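Local coordinates for protein phosphoserine phosphatase (Thermococcus onnurineus, PDB 4AP9) that probably hydrolyses L-phosphoserine to L-serine, with magnesium as cofactor, as a member of the haloacid dehalogenase superfamily, at residues 12-17 and 96-101; 24-29 and 103-108; 73-78 and 108-113. One frame throughout, in Å; residues are numbered along the deposited sequence.

How the interactions relate
From the N terminus, the chain enters the central sheet as strand 11-15, then makes a largely helical excursion from which it returns as strand 97-102. Interaction 1 closes this loop by pairing the two strands in the central sheet. Interaction 2 starts just after the first strand, in helix 25-33, and ends just after the second, in the loop at 103-108. Interaction 3 joins that same loop, further on, to the turn after helix 68-73. The three contacts cross and none nests inside another. V108 is common to interactions 2 and 3, which also meet through an E28-K77 salt bridge; L100 and I16 touch F112, tying the sheet to interaction 3.

Interaction 1: residues 12-17 and 96-101; sequences AVIDIE and FKVVLI
The F96 ring meets the neighbouring strand at A12, whose CB lies 3.7 Å from CD2; K10 adds a cation-pi contact to the same ring and L154 packs against the side chain. The other flat group, the D15 carboxylate, has OD1 3.3 Å from I101 O, two acceptors not bonded together, while OD2 makes a salt bridge to K141. These residues belong to two neighbouring parallel strands in the central sheet of a Rossmann-like HAD fold. D15 to T19 (D-I-E-G-T) falls where the family's motif I, DxDGT, is expected, with E17 in place of the second Asp, and strand 97-102 runs into S102, where motif II is expected, so the pairing probably sets the two side by side. A bound 1PS lies about 6 Å from the D15 side chain.

Register runs A12-V98, V13-V99, I14-L100 and D15-I101. The backbone bonds alternate: A12 N to K97 O (2.7 Å), V99 N to A12 O, I14 N to V99 O and I101 N to I14 O, all close to straight. On one face lie A12, I14, V98 and L100, where L91 of helix 82-93 packs on A12, I14 and V98, and L87 on I14. Here I14 and L100 run side by side, with CD1 of I14 3.8 Å from CD2 of L100. The face bearing V13, D15, V99 and I101 looks to helix 141-145, where F144 covers V99 and I101. I101 holds CG1 between its backbone N and carbonyl carbon (chi1 65°), and CD1 beyond it packs 3.5 Å from V13 CG1. Past the end of the first strand I16 crosses L100 at about a right angle, CD1 to CB 4.1 Å, and its N donates to I101 O at 2.9 Å, nearly along the C=O axis.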
ATOM      1  N   ALA A  12      22.798   1.679  10.328  1.00 11.88           N
ATOM      2  CA  ALA A  12      23.120   1.032  11.592  1.00 13.09           C
ATOM      3  C   ALA A  12      22.531   1.898  12.697  1.00 13.80           C
ATOM      4  O   ALA A  12      23.016   3.009  12.942  1.00 15.52           O
ATOM      5  CB  ALA A  12      24.623   0.928  11.750  1.00 14.03           C
ATOM      6  N   VAL A  13      21.469   1.414  13.339  1.00 13.26           N
ATOM      7  CA  VAL A  13      20.832   2.145  14.444  1.00 11.82           C
ATOM      8  C   VAL A  13      21.347   1.568  15.751  1.00 14.21           C
ATOM      9  O   VAL A  13      21.289   0.347  15.961  1.00 12.94           O
ATOM     10  CB  VAL A  13      19.295   2.014  14.413  1.00 16.21           C
ATOM     11  CG1 VAL A  13      18.645   2.769  15.579  1.00 17.20           C
ATOM     12  CG2 VAL A  13      18.742   2.533  13.089  1.00 15.77           C
ATOM     13  N   ILE A  14      21.868   2.441  16.612  1.00 11.44           N
ATOM     14  CA  ILE A  14      22.283   2.032  17.944  1.00 12.26           C
ATOM     15  C   ILE A  14      21.440   2.704  19.021  1.00 13.89           C
ATOM     16  O   ILE A  14      21.416   3.936  19.118  1.00 12.31           O
ATOM     17  CB  ILE A  14      23.777   2.370  18.213  1.00 12.00           C
ATOM     18  CG1 ILE A  14      24.679   1.747  17.143  1.00 12.31           C
ATOM     19  CG2 ILE A  14      24.182   1.902  19.616  1.00 13.32           C
ATOM     20  CD1 ILE A  14      26.074   2.293  17.157  1.00 16.03           C
ATOM     21  N   ASP A  15      20.747   1.896  19.824  1.00 12.28           N
ATOM     22  CA  ASP A  15      20.080   2.393  21.022  1.00 11.50           C
ATOM     23  C   ASP A  15      21.169   2.568  22.073  1.00 14.80           C
ATOM     24  O   ASP A  15      21.771   1.586  22.500  1.00 13.39           O
ATOM     25  CB  ASP A  15      19.015   1.401  21.488  1.00 12.96           C
ATOM     26  CG  ASP A  15      18.124   1.959  22.582  1.00 15.02           C
ATOM     27  OD1 ASP A  15      17.988   3.194  22.666  1.00 13.64           O
ATOM     28  OD2 ASP A  15      17.557   1.159  23.363  1.00 16.21           O
ATOM     29  N   ILE A  16      21.435   3.818  22.456  1.00 11.14           N
ATOM     30  CA  ILE A  16      22.607   4.191  23.247  1.00 11.84           C
ATOM     31  C   ILE A  16      22.711   3.469  24.590  1.00 13.49           C
ATOM     32  O   ILE A  16      23.758   2.921  24.926  1.00 14.94           O
ATOM     33  CB  ILE A  16      22.631   5.719  23.479  1.00 14.43           C
ATOM     34  CG1 ILE A  16      22.813   6.431  22.142  1.00 14.34           C
ATOM     35  CG2 ILE A  16      23.763   6.115  24.427  1.00 14.25           C
ATOM     36  CD1 ILE A  16      22.629   7.938  22.221  1.00 14.47           C
ATOM     37  N   GLU A  17      21.634   3.455  25.351  1.00 14.35           N
ATOM     38  CA  GLU A  17      21.713   2.915  26.708  1.00 12.99           C
ATOM     39  C   GLU A  17      21.912   1.411  26.717  1.00 15.68           C
ATOM     40  O   GLU A  17      21.151   0.671  26.108  1.00 15.94           O
ATOM     41  CB  GLU A  17      20.464   3.282  27.503  1.00 16.43           C
ATOM     42  CG  GLU A  17      20.250   4.778  27.627  1.00 14.69           C
ATOM     43  CD  GLU A  17      18.817   5.116  28.000  1.00 17.61           C
ATOM     44  OE1 GLU A  17      17.894   4.758  27.235  1.00 17.61           O
ATOM     45  OE2 GLU A  17      18.612   5.740  29.059  1.00 15.36           O
ATOM     46  N   PHE A  96      28.105   1.492   6.674  1.00 17.97           N
ATOM     47  CA  PHE A  96      26.839   1.876   7.283  1.00 16.63           C
ATOM     48  C   PHE A  96      26.771   3.377   7.490  1.00 17.27           C
ATOM     49  O   PHE A  96      27.792   4.024   7.738  1.00 20.02           O
ATOM     50  CB  PHE A  96      26.673   1.189   8.647  1.00 14.64           C
ATOM     51  CG  PHE A  96      26.454  -0.290   8.557  1.00 18.09           C
ATOM     52  CD1 PHE A  96      27.525  -1.156   8.478  1.00 18.62           C
ATOM     53  CD2 PHE A  96      25.175  -0.813   8.559  1.00 17.30           C
ATOM     54  CE1 PHE A  96      27.330  -2.522   8.394  1.00 18.43           C
ATOM     55  CE2 PHE A  96      24.967  -2.179   8.474  1.00 14.87           C
ATOM     56  CZ  PHE A  96      26.050  -3.037   8.393  1.00 18.33           C
ATOM     57  N   LYS A  97      25.571   3.929   7.389  1.00 14.36           N
ATOM     58  CA  LYS A  97      25.286   5.221   8.001  1.00 14.51           C
ATOM     59  C   LYS A  97      24.860   4.926   9.446  1.00 15.29           C
ATOM     60  O   LYS A  97      24.053   4.027   9.680  1.00 18.19           O
ATOM     61  CB  LYS A  97      24.167   5.919   7.249  1.00 14.57           C
ATOM     62  CG  LYS A  97      23.619   7.132   7.943  1.00 20.20           C
ATOM     63  CD  LYS A  97      22.665   7.850   7.021  1.00 22.96           C
ATOM     64  CE  LYS A  97      21.260   7.774   7.521  1.00 21.41           C
ATOM     65  NZ  LYS A  97      20.451   8.871   6.908  1.00 20.92           N
ATOM     66  N   VAL A  98      25.406   5.665  10.406  1.00 14.41           N
ATOM     67  CA  VAL A  98      25.178   5.379  11.831  1.00 11.22           C
ATOM     68  C   VAL A  98      24.193   6.343  12.492  1.00 13.55           C
ATOM     69  O   VAL A  98      24.388   7.560  12.464  1.00 15.64           O
ATOM     70  CB  VAL A  98      26.510   5.431  12.603  1.00 13.74           C
ATOM     71  CG1 VAL A  98      26.296   5.125  14.085  1.00 13.60           C
ATOM     72  CG2 VAL A  98      27.503   4.459  11.983  1.00 14.56           C
ATOM     73  N   VAL A  99      23.137   5.793  13.092  1.00 11.27           N
ATOM     74  CA  VAL A  99      22.103   6.596  13.730  1.00 12.07           C
ATOM     75  C   VAL A  99      22.046   6.205  15.186  1.00 12.07           C
ATOM     76  O   VAL A  99      21.841   5.032  15.517  1.00 13.45           O
ATOM     77  CB  VAL A  99      20.712   6.393  13.078  1.00 12.72           C
ATOM     78  CG1 VAL A  99      19.681   7.242  13.782  1.00 14.21           C
ATOM     79  CG2 VAL A  99      20.761   6.754  11.589  1.00 14.16           C
ATOM     80  N   LEU A 100      22.250   7.181  16.060  1.00 12.51           N
ATOM     81  CA  LEU A 100      22.228   6.915  17.491  1.00 11.80           C
ATOM     82  C   LEU A 100      20.895   7.388  18.033  1.00 13.83           C
ATOM     83  O   LEU A 100      20.473   8.506  17.750  1.00 16.46           O
ATOM     84  CB  LEU A 100      23.375   7.659  18.187  1.00 12.15           C
ATOM     85  CG  LEU A 100      24.804   7.403  17.708  1.00 16.18           C
ATOM     86  CD1 LEU A 100      25.791   8.006  18.692  1.00 19.98           C
ATOM     87  CD2 LEU A 100      25.100   5.928  17.524  1.00 14.75           C
ATOM     88  N   ILE A 101      20.216   6.545  18.803  1.00 12.94           N
ATOM     89  CA  ILE A 101      18.926   6.934  19.343  1.00 12.74           C
ATOM     90  C   ILE A 101      18.849   6.647  20.829  1.00 13.63           C
ATOM     91  O   ILE A 101      19.600   5.819  21.353  1.00 13.18           O
ATOM     92  CB  ILE A 101      17.750   6.223  18.617  1.00 11.85           C
ATOM     93  CG1 ILE A 101      17.770   4.706  18.835  1.00 11.12           C
ATOM     94  CG2 ILE A 101      17.802   6.490  17.120  1.00 15.39           C
ATOM     95  CD1 ILE A 101      16.585   4.006  18.185  1.00 17.99           C
TER

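Interaction 2: residues 24-29 and 103-108; sequences EFWREM and GSFEEV
F25, in the first turn of helix 25-33, comes nearest to S104, their CA atoms 7.3 Å apart. Facing the helix, the chain turns a corner at G103 and S104, then bends back through a weak bond from V108 N to F105 O. On the helix side, E28 N bonds to E24 O and M29 N to F25 O.

F105 points an edge at the face of F25, a T-shaped pair with centroids 5.1 Å apart and planes at 67°; CE2 of F105 approaches CE2 of F25 to 3.5 Å. The opposite face of F25 carries CG of selenomethionine M29. F25 holds CG anti to the backbone N (chi1 176°); on the ring, CD1 lies 4.0 Å from V108 CG2. In HAD phosphatases of this type the helices inserted after the first sequence motif form a cap, so the stack probably joins cap to core, helix 25-33 against the loop that follows strand 97-102. W26 sets CZ2 4.0 Å from F105 CE2, near the plane of the F105 ring, and F25 CD2 lies over the centre of the W26 indole. A water accepts from W26 NE1 (3.1 Å) and donates to G103 O (2.9 Å).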
ATOM      1  N   GLU A  24      22.393   5.356  33.398  1.00 14.98           N
ATOM      2  CA  GLU A  24      20.946   5.246  33.392  1.00 14.12           C
ATOM      3  C   GLU A  24      20.329   6.430  34.124  1.00 15.65           C
ATOM      4  O   GLU A  24      20.248   6.431  35.351  1.00 15.11           O
ATOM      5  CB  GLU A  24      20.524   3.936  34.048  1.00 14.85           C
ATOM      6  CG  GLU A  24      20.929   2.738  33.224  1.00 16.80           C
ATOM      7  CD  GLU A  24      20.458   1.440  33.827  1.00 17.35           C
ATOM      8  OE1 GLU A  24      19.268   1.104  33.650  1.00 17.94           O
ATOM      9  OE2 GLU A  24      21.284   0.771  34.482  1.00 19.07           O
ATOM     10  N   PHE A  25      19.902   7.431  33.359  1.00 13.69           N
ATOM     11  CA  PHE A  25      19.375   8.680  33.931  1.00 14.75           C
ATOM     12  C   PHE A  25      18.375   8.508  35.077  1.00 13.48           C
ATOM     13  O   PHE A  25      18.443   9.216  36.083  1.00 12.47           O
ATOM     14  CB  PHE A  25      18.737   9.536  32.829  1.00 12.57           C
ATOM     15  CG  PHE A  25      18.084  10.788  33.339  1.00 12.18           C
ATOM     16  CD1 PHE A  25      18.836  11.926  33.572  1.00 14.66           C
ATOM     17  CD2 PHE A  25      16.715  10.836  33.564  1.00 13.25           C
ATOM     18  CE1 PHE A  25      18.246  13.089  34.045  1.00 13.99           C
ATOM     19  CE2 PHE A  25      16.114  12.007  34.037  1.00 13.12           C
ATOM     20  CZ  PHE A  25      16.884  13.131  34.274  1.00 15.54           C
ATOM     21  N   TRP A  26      17.405   7.610  34.925  1.00 13.49           N
ATOM     22  CA  TRP A  26      16.397   7.474  35.973  1.00 14.67           C
ATOM     23  C   TRP A  26      16.928   6.851  37.281  1.00 13.68           C
ATOM     24  O   TRP A  26      16.484   7.227  38.381  1.00 10.85           O
ATOM     25  CB  TRP A  26      15.118   6.780  35.455  1.00 13.68           C
ATOM     26  CG  TRP A  26      14.363   7.641  34.453  1.00 14.57           C
ATOM     27  CD1 TRP A  26      14.191   7.391  33.115  1.00 16.87           C
ATOM     28  CD2 TRP A  26      13.728   8.909  34.705  1.00 14.71           C
ATOM     29  NE1 TRP A  26      13.458   8.404  32.532  1.00 13.81           N
ATOM     30  CE2 TRP A  26      13.179   9.351  33.479  1.00 14.34           C
ATOM     31  CE3 TRP A  26      13.564   9.698  35.845  1.00 13.71           C
ATOM     32  CZ2 TRP A  26      12.470  10.551  33.366  1.00 12.67           C
ATOM     33  CZ3 TRP A  26      12.860  10.898  35.731  1.00 15.79           C
ATOM     34  CH2 TRP A  26      12.327  11.311  34.494  1.00 14.68           C
ATOM     35  N   ARG A  27      17.872   5.921  37.163  1.00 13.41           N
ATOM     36  CA  ARG A  27      18.524   5.351  38.342  1.00 14.84           C
ATOM     37  C   ARG A  27      19.360   6.432  39.025  1.00 15.66           C
ATOM     38  O   ARG A  27      19.420   6.502  40.249  1.00 16.75           O
ATOM     39  CB  ARG A  27      19.401   4.156  37.969  1.00 15.52           C
ATOM     40  CG  ARG A  27      18.589   3.026  37.345  1.00 14.03           C
ATOM     41  CD  ARG A  27      19.393   1.754  37.153  1.00 15.99           C
ATOM     42  NE  ARG A  27      18.627   0.773  36.380  1.00 15.34           N
ATOM     43  CZ  ARG A  27      17.701  -0.037  36.885  1.00 16.42           C
ATOM     44  NH1 ARG A  27      17.407  -0.004  38.180  1.00 15.55           N
ATOM     45  NH2 ARG A  27      17.064  -0.891  36.087  1.00 16.94           N
ATOM     46  N   GLU A  28      19.986   7.292  38.231  1.00 13.85           N
ATOM     47  CA  GLU A  28      20.713   8.427  38.797  1.00 15.63           C
ATOM     48  C   GLU A  28      19.772   9.428  39.479  1.00 15.07           C
ATOM     49  O   GLU A  28      20.076   9.955  40.560  1.00 14.59           O
ATOM     50  CB  GLU A  28      21.560   9.109  37.722  1.00 14.55           C
ATOM     51  CG  GLU A  28      22.372  10.303  38.209  1.00 14.67           C
ATOM     52  CD  GLU A  28      23.527   9.928  39.132  1.00 18.28           C
ATOM     53  OE1 GLU A  28      23.716   8.726  39.419  1.00 17.85           O
ATOM     54  OE2 GLU A  28      24.248  10.851  39.562  1.00 19.24           O
HETATM   55  N   MSE A  29      18.624   9.701  38.863  1.00 14.11           N
HETATM   56  CA  MSE A  29      17.650  10.582  39.491  1.00 13.00           C
HETATM   57  C   MSE A  29      17.151  10.003  40.812  1.00 14.24           C
HETATM   58  O   MSE A  29      16.917  10.739  41.771  1.00 14.36           O
HETATM   59  CB  MSE A  29      16.475  10.876  38.560  1.00 13.15           C
HETATM   60  CG  MSE A  29      16.829  11.788  37.409  1.00 13.64           C
HETATM   61 SE   MSE A  29      17.350  13.558  38.062  1.00 23.48          SE
HETATM   62  CE  MSE A  29      19.204  13.382  37.793  1.00 13.78           C
ATOM     63  N   GLY A 103      15.619   7.013  24.218  1.00 11.28           N
ATOM     64  CA  GLY A 103      14.398   7.568  24.787  1.00 12.13           C
ATOM     65  C   GLY A 103      14.683   8.508  25.953  1.00 13.97           C
ATOM     66  O   GLY A 103      13.761   9.101  26.524  1.00 13.27           O
ATOM     67  N   SER A 104      15.961   8.627  26.311  1.00 13.19           N
ATOM     68  CA  SER A 104      16.381   9.570  27.339  1.00 11.94           C
ATOM     69  C   SER A 104      16.671  10.928  26.702  1.00 13.30           C
ATOM     70  O   SER A 104      16.459  11.119  25.494  1.00 10.92           O
ATOM     71  CB  SER A 104      17.707   9.145  27.986  1.00 15.73           C
ATOM     72  OG  SER A 104      17.952   9.889  29.183  1.00 14.74           O
ATOM     73  N   PHE A 105      17.166  11.852  27.525  1.00 11.95           N
ATOM     74  CA  PHE A 105      17.330  13.254  27.137  1.00 10.68           C
ATOM     75  C   PHE A 105      18.574  13.620  26.329  1.00 14.27           C
ATOM     76  O   PHE A 105      19.693  13.268  26.703  1.00 12.50           O
ATOM     77  CB  PHE A 105      17.271  14.084  28.431  1.00 13.44           C
ATOM     78  CG  PHE A 105      15.981  13.930  29.191  1.00 13.85           C
ATOM     79  CD1 PHE A 105      14.858  14.647  28.826  1.00 13.45           C
ATOM     80  CD2 PHE A 105      15.887  13.065  30.273  1.00 12.74           C
ATOM     81  CE1 PHE A 105      13.677  14.505  29.511  1.00 14.10           C
ATOM     82  CE2 PHE A 105      14.701  12.925  30.965  1.00 12.25           C
ATOM     83  CZ  PHE A 105      13.594  13.638  30.582  1.00 14.19           C
ATOM     84  N   GLU A 106      18.380  14.324  25.217  1.00 11.51           N
ATOM     85  CA  GLU A 106      19.501  14.782  24.401  1.00 12.49           C
ATOM     86  C   GLU A 106      20.483  15.616  25.208  1.00 14.55           C
ATOM     87  O   GLU A 106      21.683  15.609  24.933  1.00 15.51           O
ATOM     88  CB  GLU A 106      19.010  15.614  23.208  1.00 13.94           C
ATOM     89  CG  GLU A 106      18.400  14.760  22.091  1.00 15.22           C
ATOM     90  CD  GLU A 106      18.300  15.504  20.767  1.00 19.92           C
ATOM     91  OE1 GLU A 106      18.646  16.711  20.735  1.00 17.57           O
ATOM     92  OE2 GLU A 106      17.885  14.868  19.759  1.00 20.25           O
ATOM     93  N   GLU A 107      19.959  16.342  26.194  1.00 13.56           N
ATOM     94  CA  GLU A 107      20.746  17.281  26.976  1.00 15.73           C
ATOM     95  C   GLU A 107      21.770  16.524  27.819  1.00 15.75           C
ATOM     96  O   GLU A 107      22.915  16.963  27.990  1.00 17.48           O
ATOM     97  CB  GLU A 107      19.822  18.155  27.845  1.00 15.56           C
ATOM     98  CG  GLU A 107      18.829  19.047  27.039  1.00 17.82           C
ATOM     99  CD  GLU A 107      17.473  18.374  26.733  1.00 15.79           C
ATOM    100  OE1 GLU A 107      17.363  17.135  26.825  1.00 14.44           O
ATOM    101  OE2 GLU A 107      16.501  19.100  26.430  1.00 16.67           O
ATOM    102  N   VAL A 108      21.355  15.369  28.318  1.00 13.78           N
ATOM    103  CA  VAL A 108      22.231  14.505  29.096  1.00 15.43           C
ATOM    104  C   VAL A 108      23.150  13.643  28.209  1.00 17.27           C
ATOM    105  O   VAL A 108      24.294  13.351  28.574  1.00 16.14           O
ATOM    106  CB  VAL A 108      21.397  13.618  30.017  1.00 17.04           C
ATOM    107  CG1 VAL A 108      22.253  12.580  30.688  1.00 19.38           C
ATOM    108  CG2 VAL A 108      20.707  14.480  31.057  1.00 16.94           C
TER
HETATM  109  O   HOH W   1      13.502   8.847  29.427  1.00 21.21           O

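Interaction 3: residues 73-78 and 108-113; sequences RTREKV and VLEPFK
V78 carries most of the apolar contact, wedging its two methyls among V108, L109, P111 and F112. CG1, anti to the backbone N (chi1 177°), touches CE2 of the F112 ring at 3.4 Å. The same methyl packs 3.7 Å from P111 CG and lies 4.1 Å from L109 CD2, so three side chains gather round one carbon. V78 CG2 lies 3.6 Å from V108 O and 4.0 Å from V108 CG1; the V78 side chain crosses V108 and P111 at about a right angle. T74 adds a mixed contact, its OG1 resting 3.3 Å from V108 CG2 and almost as close to CG1. That hydroxyl donates to F71 O, three residues back.

The charged contact lies at the partly exposed side. R75 is bent at chi3 and E110 at chi2; NH2 of R75 lies 2.9 Å from OE1 of E110. This is a salt bridge whose hydrogen bond is weak, bent to 125° at the hydrogen, with the guanidinium and carboxylate planes 42° apart.

Backbone bonds give each segment its shape: K77 N to T74 O and V78 N to R75 O wind the 3-10 segment, and F112 N to L109 O turns the other.

The contact thus joins two connecting regions of the fold. T74 packs on M29 of helix 25-33, L109 and F112 lean on F119 of strand 118-127, and F112 also reaches L100 of strand 97-102.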
ATOM      1  N   ARG A  73      24.274  18.188  35.449  1.00 17.81           N
ATOM      2  CA  ARG A  73      25.396  17.555  36.139  1.00 18.54           C
ATOM      3  C   ARG A  73      25.590  16.094  35.722  1.00 18.99           C
ATOM      4  O   ARG A  73      26.703  15.590  35.727  1.00 20.60           O
ATOM      5  CB  ARG A  73      25.156  17.597  37.640  1.00 19.58           C
ATOM      6  CG  ARG A  73      26.381  17.865  38.480  1.00 30.20           C
ATOM      7  CD  ARG A  73      26.059  19.005  39.484  1.00 30.63           C
ATOM      8  NE  ARG A  73      26.730  18.822  40.771  1.00 34.91           N
ATOM      9  CZ  ARG A  73      26.135  18.929  41.960  1.00 27.00           C
ATOM     10  NH1 ARG A  73      24.862  19.252  42.047  1.00 11.80           N
ATOM     11  NH2 ARG A  73      26.839  18.719  43.072  1.00 32.42           N
ATOM     12  N   THR A  74      24.496  15.416  35.384  1.00 18.44           N
ATOM     13  CA  THR A  74      24.563  13.996  35.038  1.00 17.50           C
ATOM     14  C   THR A  74      25.362  13.712  33.770  1.00 20.28           C
ATOM     15  O   THR A  74      25.891  12.609  33.606  1.00 19.88           O
ATOM     16  CB  THR A  74      23.164  13.373  34.886  1.00 17.53           C
ATOM     17  OG1 THR A  74      22.500  13.949  33.750  1.00 16.82           O
ATOM     18  CG2 THR A  74      22.326  13.618  36.138  1.00 16.47           C
ATOM     19  N   ARG A  75      25.467  14.688  32.875  1.00 19.16           N
ATOM     20  CA  ARG A  75      26.218  14.449  31.647  1.00 21.62           C
ATOM     21  C   ARG A  75      27.691  14.157  31.967  1.00 21.02           C
ATOM     22  O   ARG A  75      28.415  13.584  31.153  1.00 19.59           O
ATOM     23  CB  ARG A  75      26.054  15.595  30.633  1.00 24.95           C
ATOM     24  CG  ARG A  75      26.531  16.942  31.111  1.00 32.27           C
ATOM     25  CD  ARG A  75      25.891  18.098  30.330  1.00 34.00           C
ATOM     26  NE  ARG A  75      26.502  18.329  29.019  1.00 41.61           N
ATOM     27  CZ  ARG A  75      27.748  18.776  28.843  1.00 49.32           C
ATOM     28  NH1 ARG A  75      28.536  19.015  29.894  1.00 46.42           N
ATOM     29  NH2 ARG A  75      28.222  18.975  27.613  1.00 49.62           N
ATOM     30  N   GLU A  76      28.126  14.535  33.161  1.00 20.28           N
ATOM     31  CA  GLU A  76      29.458  14.168  33.626  1.00 21.48           C
ATOM     32  C   GLU A  76      29.646  12.649  33.752  1.00 22.72           C
ATOM     33  O   GLU A  76      30.773  12.152  33.739  1.00 25.67           O
ATOM     34  CB  GLU A  76      29.759  14.874  34.947  1.00 25.67           C
ATOM     35  CG  GLU A  76      29.837  16.387  34.787  1.00 27.26           C
ATOM     36  CD  GLU A  76      29.978  17.122  36.099  1.00 31.81           C
ATOM     37  OE1 GLU A  76      30.125  16.454  37.145  1.00 30.04           O
ATOM     38  OE2 GLU A  76      29.938  18.372  36.077  1.00 32.12           O
ATOM     39  N   LYS A  77      28.544  11.916  33.867  1.00 19.99           N
ATOM     40  CA  LYS A  77      28.600  10.461  33.968  1.00 19.89           C
ATOM     41  C   LYS A  77      28.453   9.792  32.602  1.00 20.75           C
ATOM     42  O   LYS A  77      28.430   8.570  32.493  1.00 23.34           O
ATOM     43  CB  LYS A  77      27.524   9.944  34.924  1.00 20.91           C
ATOM     44  CG  LYS A  77      27.861  10.132  36.391  1.00 23.28           C
ATOM     45  CD  LYS A  77      26.968   9.268  37.281  1.00 21.55           C
ATOM     46  CE  LYS A  77      27.343   9.396  38.745  1.00 23.23           C
ATOM     47  NZ  LYS A  77      26.706   8.320  39.575  1.00 26.47           N
ATOM     48  N   VAL A  78      28.352  10.602  31.562  1.00 18.44           N
ATOM     49  CA  VAL A  78      28.188  10.103  30.208  1.00 18.56           C
ATOM     50  C   VAL A  78      29.447  10.416  29.425  1.00 20.54           C
ATOM     51  O   VAL A  78      29.791  11.580  29.242  1.00 20.60           O
ATOM     52  CB  VAL A  78      26.999  10.802  29.517  1.00 16.22           C
ATOM     53  CG1 VAL A  78      26.860  10.332  28.077  1.00 17.89           C
ATOM     54  CG2 VAL A  78      25.716  10.577  30.316  1.00 17.72           C
ATOM     55  N   VAL A 108      21.355  15.369  28.318  1.00 13.78           N
ATOM     56  CA  VAL A 108      22.231  14.505  29.096  1.00 15.43           C
ATOM     57  C   VAL A 108      23.150  13.643  28.209  1.00 17.27           C
ATOM     58  O   VAL A 108      24.294  13.351  28.574  1.00 16.14           O
ATOM     59  CB  VAL A 108      21.397  13.618  30.017  1.00 17.04           C
ATOM     60  CG1 VAL A 108      22.253  12.580  30.688  1.00 19.38           C
ATOM     61  CG2 VAL A 108      20.707  14.480  31.057  1.00 16.94           C
ATOM     62  N   LEU A 109      22.658  13.256  27.040  1.00 15.94           N
ATOM     63  CA  LEU A 109      23.432  12.385  26.150  1.00 16.95           C
ATOM     64  C   LEU A 109      24.239  13.201  25.146  1.00 18.11           C
ATOM     65  O   LEU A 109      24.717  12.690  24.136  1.00 18.37           O
ATOM     66  CB  LEU A 109      22.513  11.398  25.432  1.00 16.18           C
ATOM     67  CG  LEU A 109      21.883  10.344  26.349  1.00 17.40           C
ATOM     68  CD1 LEU A 109      20.909   9.456  25.570  1.00 18.59           C
ATOM     69  CD2 LEU A 109      22.958   9.502  27.039  1.00 15.39           C
ATOM     70  N   GLU A 110      24.397  14.475  25.454  1.00 18.19           N
ATOM     71  CA  GLU A 110      25.137  15.395  24.607  1.00 19.91           C
ATOM     72  C   GLU A 110      26.509  14.877  24.119  1.00 20.68           C
ATOM     73  O   GLU A 110      26.903  15.136  22.976  1.00 18.57           O
ATOM     74  CB  GLU A 110      25.256  16.740  25.327  1.00 20.96           C
ATOM     75  CG  GLU A 110      25.857  17.834  24.489  1.00 25.95           C
ATOM     76  CD  GLU A 110      27.360  17.848  24.567  1.00 32.40           C
ATOM     77  OE1 GLU A 110      27.915  17.126  25.430  1.00 31.15           O
ATOM     78  OE2 GLU A 110      27.985  18.571  23.759  1.00 36.33           O
ATOM     79  N   PRO A 111      27.241  14.138  24.969  1.00 19.45           N
ATOM     80  CA  PRO A 111      28.534  13.646  24.468  1.00 19.16           C
ATOM     81  C   PRO A 111      28.440  12.797  23.182  1.00 19.60           C
ATOM     82  O   PRO A 111      29.410  12.720  22.429  1.00 19.32           O
ATOM     83  CB  PRO A 111      29.076  12.814  25.649  1.00 18.66           C
ATOM     84  CG  PRO A 111      28.440  13.416  26.860  1.00 19.67           C
ATOM     85  CD  PRO A 111      27.059  13.866  26.410  1.00 19.96           C
ATOM     86  N   PHE A 112      27.282  12.191  22.928  1.00 17.41           N
ATOM     87  CA  PHE A 112      27.094  11.338  21.758  1.00 17.63           C
ATOM     88  C   PHE A 112      26.515  12.096  20.561  1.00 18.77           C
ATOM     89  O   PHE A 112      26.319  11.520  19.498  1.00 17.99           O
ATOM     90  CB  PHE A 112      26.149  10.188  22.102  1.00 14.77           C
ATOM     91  CG  PHE A 112      26.706   9.220  23.092  1.00 16.87           C
ATOM     92  CD1 PHE A 112      27.654   8.289  22.702  1.00 17.29           C
ATOM     93  CD2 PHE A 112      26.278   9.224  24.411  1.00 17.02           C
ATOM     94  CE1 PHE A 112      28.166   7.387  23.611  1.00 16.44           C
ATOM     95  CE2 PHE A 112      26.795   8.329  25.318  1.00 15.87           C
ATOM     96  CZ  PHE A 112      27.738   7.403  24.911  1.00 14.80           C
ATOM     97  N   LYS A 113      26.241  13.385  20.746  1.00 18.08           N
ATOM     98  CA  LYS A 113      25.464  14.167  19.781  1.00 19.78           C
ATOM     99  C   LYS A 113      26.082  14.183  18.378  1.00 21.54           C
ATOM    100  O   LYS A 113      25.371  14.213  17.377  1.00 20.61           O
ATOM    101  CB  LYS A 113      25.324  15.596  20.309  1.00 24.98           C
ATOM    102  CG  LYS A 113      24.376  16.509  19.556  1.00 29.76           C
ATOM    103  CD  LYS A 113      24.489  17.907  20.156  1.00 33.42           C
ATOM    104  CE  LYS A 113      23.278  18.781  19.855  1.00 42.95           C
ATOM    105  NZ  LYS A 113      23.256  20.011  20.716  1.00 40.94           N
TER